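Local structure of chitinase (Paenibacillus sp. FPU-7, 5GZT) at residues L432-R437 and T473-Y478. The protein probably hydrolyses internal beta-1,4 linkages between N-acetylglucosamine units in chitin and chitodextrins, as a family 18 glycosyl hydrolase. Residues are numbered along the deposited sequence; the frame is centred on the assembly and turned at random.
Sequences LLKLLR and TPYLDY
With CG of Y475 anti to its own carbonyl carbon (chi1 -51°), CG points at helix 425-447, and chi2 then turns the ring so that one face lies over K434; R437 CG is anti to the backbone N (chi1 -159°), and the chain then bends, bringing the guanidinium edge to D477. The centre of the Y475 ring sits over K434 CA, 3.8 Å from it and nearly on the ring normal, a CH-pi contact. K434 then runs out past the phenol, its CD 3.4 Å from Y475 OH, and its ammonium pairs with E438. Next to this, L433 CD2 meets L476 CD2 at 3.9 Å, and both leucines touch I455 of the barrel strand 452-457. An alanine in place of Y475 would probably leave K434 CA and the start of its side chain without their aromatic cover and open a gap against the helix. Further along, R437 NH2 forms a long salt bridge to D477 OD1 (3.5 Å), which lies in plane at the guanidinium edge, the guanidinium and carboxylate planes 62° apart. One water closes the link: it accepts from R437 NH2 and donates to Y475 O at 2.7 Å and to D477 OD1 at 2.6 Å. R437 also bonds Y451 O and pairs with D441, while D477 OD2 is held by T252 and Y450. Thus, in this TIM barrel, aromatic packing at the surface joins an outer helix to the loop entering strand 478-481, and deeper in the buried charges are probably balanced by this whole network, not the long pair alone.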
ATOM      1  N   LEU B 432      -6.072 -24.610   0.909  1.00 37.45           N
ATOM      2  CA  LEU B 432      -5.567 -23.840   2.046  1.00 37.47           C
ATOM      3  C   LEU B 432      -6.159 -22.449   2.091  1.00 35.95           C
ATOM      4  O   LEU B 432      -6.581 -21.941   3.144  1.00 34.63           O
ATOM      5  CB  LEU B 432      -4.011 -23.829   2.027  1.00 40.44           C
ATOM      6  CG  LEU B 432      -3.262 -22.923   2.981  1.00 42.94           C
ATOM      7  CD1 LEU B 432      -3.690 -23.070   4.445  1.00 48.80           C
ATOM      8  CD2 LEU B 432      -1.780 -23.249   2.797  1.00 45.63           C
ATOM      9  N   LEU B 433      -6.197 -21.809   0.924  1.00 42.52           N
ATOM     10  CA  LEU B 433      -6.750 -20.444   0.845  1.00 39.61           C
ATOM     11  C   LEU B 433      -8.232 -20.427   1.174  1.00 31.79           C
ATOM     12  O   LEU B 433      -8.738 -19.539   1.890  1.00 32.63           O
ATOM     13  CB  LEU B 433      -6.467 -19.846  -0.548  1.00 36.06           C
ATOM     14  CG  LEU B 433      -4.989 -19.467  -0.787  1.00 35.48           C
ATOM     15  CD1 LEU B 433      -4.785 -19.128  -2.247  1.00 34.56           C
ATOM     16  CD2 LEU B 433      -4.539 -18.327   0.096  1.00 34.82           C
ATOM     17  N   LYS B 434      -8.937 -21.379   0.594  1.00 37.46           N
ATOM     18  CA  LYS B 434     -10.377 -21.573   0.935  1.00 39.86           C
ATOM     19  C   LYS B 434     -10.613 -21.643   2.444  1.00 36.44           C
ATOM     20  O   LYS B 434     -11.412 -20.871   3.060  1.00 36.18           O
ATOM     21  CB  LYS B 434     -10.816 -22.864   0.263  1.00 45.97           C
ATOM     22  CG  LYS B 434     -12.283 -23.217   0.434  1.00 52.12           C
ATOM     23  CD  LYS B 434     -12.588 -24.426  -0.449  1.00 59.18           C
ATOM     24  CE  LYS B 434     -14.073 -24.766  -0.466  1.00 63.03           C
ATOM     25  NZ  LYS B 434     -14.550 -25.059   0.905  1.00 61.97           N
ATOM     26  N   LEU B 435      -9.864 -22.552   3.069  1.00 38.74           N
ATOM     27  CA  LEU B 435      -9.980 -22.728   4.492  1.00 37.21           C
ATOM     28  C   LEU B 435      -9.794 -21.443   5.255  1.00 44.56           C
ATOM     29  O   LEU B 435     -10.607 -21.088   6.113  1.00 46.36           O
ATOM     30  CB  LEU B 435      -9.015 -23.794   4.979  1.00 42.89           C
ATOM     31  CG  LEU B 435      -9.099 -24.172   6.468  1.00 44.22           C
ATOM     32  CD1 LEU B 435     -10.521 -24.538   6.933  1.00 48.97           C
ATOM     33  CD2 LEU B 435      -8.128 -25.320   6.689  1.00 47.71           C
ATOM     34  N   LEU B 436      -8.747 -20.695   4.918  1.00 43.67           N
ATOM     35  CA  LEU B 436      -8.394 -19.498   5.698  1.00 39.43           C
ATOM     36  C   LEU B 436      -9.467 -18.461   5.569  1.00 32.05           C
ATOM     37  O   LEU B 436      -9.795 -17.677   6.520  1.00 33.61           O
ATOM     38  CB  LEU B 436      -7.043 -18.909   5.168  1.00 43.61           C
ATOM     39  CG  LEU B 436      -5.778 -19.666   5.557  1.00 40.77           C
ATOM     40  CD1 LEU B 436      -4.668 -19.365   4.562  1.00 45.64           C
ATOM     41  CD2 LEU B 436      -5.401 -19.284   6.964  1.00 35.00           C
ATOM     42  N   ARG B 437      -9.930 -18.348   4.335  1.00 35.75           N
ATOM     43  CA  ARG B 437     -11.044 -17.416   4.083  1.00 40.16           C
ATOM     44  C   ARG B 437     -12.274 -17.851   4.977  1.00 38.18           C
ATOM     45  O   ARG B 437     -12.881 -17.028   5.700  1.00 37.75           O
ATOM     46  CB  ARG B 437     -11.415 -17.451   2.601  1.00 42.69           C
ATOM     47  CG  ARG B 437     -12.167 -16.255   2.036  1.00 41.12           C
ATOM     48  CD  ARG B 437     -12.623 -15.226   3.030  1.00 43.75           C
ATOM     49  NE  ARG B 437     -11.846 -14.031   3.027  1.00 45.53           N
ATOM     50  CZ  ARG B 437     -11.720 -13.158   4.030  1.00 47.63           C
ATOM     51  NH1 ARG B 437     -12.237 -13.336   5.232  1.00 49.60           N
ATOM     52  NH2 ARG B 437     -10.966 -12.087   3.823  1.00 58.99           N
ATOM     53  N   THR B 473      -8.785 -16.819  -6.765  1.00 32.82           N
ATOM     54  CA  THR B 473      -9.060 -15.374  -6.723  1.00 32.18           C
ATOM     55  C   THR B 473     -10.267 -15.006  -5.922  1.00 34.62           C
ATOM     56  O   THR B 473     -10.254 -13.971  -5.226  1.00 37.57           O
ATOM     57  CB  THR B 473      -9.108 -14.769  -8.168  1.00 34.68           C
ATOM     58  OG1 THR B 473      -7.797 -14.826  -8.745  1.00 37.68           O
ATOM     59  CG2 THR B 473      -9.467 -13.365  -8.157  1.00 37.36           C
ATOM     60  N   PRO B 474     -11.356 -15.832  -5.976  1.00 34.44           N
ATOM     61  CA  PRO B 474     -12.477 -15.481  -5.094  1.00 32.43           C
ATOM     62  C   PRO B 474     -12.178 -15.492  -3.610  1.00 31.30           C
ATOM     63  O   PRO B 474     -12.795 -14.755  -2.848  1.00 33.74           O
ATOM     64  CB  PRO B 474     -13.539 -16.530  -5.446  1.00 39.03           C
ATOM     65  CG  PRO B 474     -13.290 -16.826  -6.863  1.00 36.03           C
ATOM     66  CD  PRO B 474     -11.765 -16.793  -7.004  1.00 35.86           C
ATOM     67  N   TYR B 475     -11.191 -16.246  -3.170  1.00 33.72           N
ATOM     68  CA  TYR B 475     -10.821 -16.156  -1.759  1.00 36.41           C
ATOM     69  C   TYR B 475      -9.956 -14.951  -1.331  1.00 38.34           C
ATOM     70  O   TYR B 475      -9.837 -14.691  -0.120  1.00 36.56           O
ATOM     71  CB  TYR B 475     -10.119 -17.433  -1.384  1.00 39.58           C
ATOM     72  CG  TYR B 475     -10.873 -18.656  -1.781  1.00 39.76           C
ATOM     73  CD1 TYR B 475     -12.219 -18.835  -1.420  1.00 43.18           C
ATOM     74  CD2 TYR B 475     -10.241 -19.673  -2.531  1.00 45.66           C
ATOM     75  CE1 TYR B 475     -12.904 -19.996  -1.818  1.00 46.63           C
ATOM     76  CE2 TYR B 475     -10.913 -20.823  -2.931  1.00 44.16           C
ATOM     77  CZ  TYR B 475     -12.236 -20.989  -2.573  1.00 46.15           C
ATOM     78  OH  TYR B 475     -12.843 -22.168  -2.982  1.00 53.91           O
ATOM     79  N   LEU B 476      -9.390 -14.199  -2.305  1.00 38.84           N
ATOM     80  CA  LEU B 476      -8.331 -13.184  -2.037  1.00 33.31           C
ATOM     81  C   LEU B 476      -8.818 -11.755  -2.168  1.00 28.69           C
ATOM     82  O   LEU B 476      -9.452 -11.447  -3.115  1.00 35.76           O
ATOM     83  CB  LEU B 476      -7.163 -13.439  -3.011  1.00 36.25           C
ATOM     84  CG  LEU B 476      -6.603 -14.856  -2.956  1.00 36.27           C
ATOM     85  CD1 LEU B 476      -5.588 -15.128  -4.036  1.00 39.94           C
ATOM     86  CD2 LEU B 476      -6.011 -15.187  -1.601  1.00 35.59           C
ATOM     87  N   ASP B 477      -8.555 -10.868  -1.227  1.00 28.51           N
ATOM     88  CA  ASP B 477      -8.769  -9.439  -1.501  1.00 32.09           C
ATOM     89  C   ASP B 477      -7.917  -8.862  -2.668  1.00 30.74           C
ATOM     90  O   ASP B 477      -8.355  -7.925  -3.409  1.00 34.23           O
ATOM     91  CB  ASP B 477      -8.511  -8.606  -0.247  1.00 35.87           C
ATOM     92  CG  ASP B 477      -9.518  -8.902   0.879  1.00 37.45           C
ATOM     93  OD1 ASP B 477      -9.340  -9.979   1.492  1.00 37.35           O
ATOM     94  OD2 ASP B 477     -10.404  -8.028   1.145  1.00 35.86           O
ATOM     95  N   TYR B 478      -6.700  -9.384  -2.804  1.00 30.20           N
ATOM     96  CA  TYR B 478      -5.800  -9.028  -3.921  1.00 29.50           C
ATOM     97  C   TYR B 478      -4.638  -9.954  -4.011  1.00 28.94           C
ATOM     98  O   TYR B 478      -4.316 -10.715  -3.059  1.00 31.65           O
ATOM     99  CB  TYR B 478      -5.354  -7.564  -3.781  1.00 28.08           C
ATOM    100  CG  TYR B 478      -4.868  -7.227  -2.406  1.00 31.06           C
ATOM    101  CD1 TYR B 478      -5.742  -6.882  -1.421  1.00 28.15           C
ATOM    102  CD2 TYR B 478      -3.480  -7.207  -2.092  1.00 30.12           C
ATOM    103  CE1 TYR B 478      -5.321  -6.579  -0.135  1.00 28.79           C
ATOM    104  CE2 TYR B 478      -3.041  -6.856  -0.803  1.00 29.10           C
ATOM    105  CZ  TYR B 478      -3.946  -6.581   0.180  1.00 31.61           C
ATOM    106  OH  TYR B 478      -3.544  -6.226   1.450  1.00 29.16           O
TER
HETATM  107  O   HOH W   1     -10.434 -12.207   0.822  1.00 44.40           O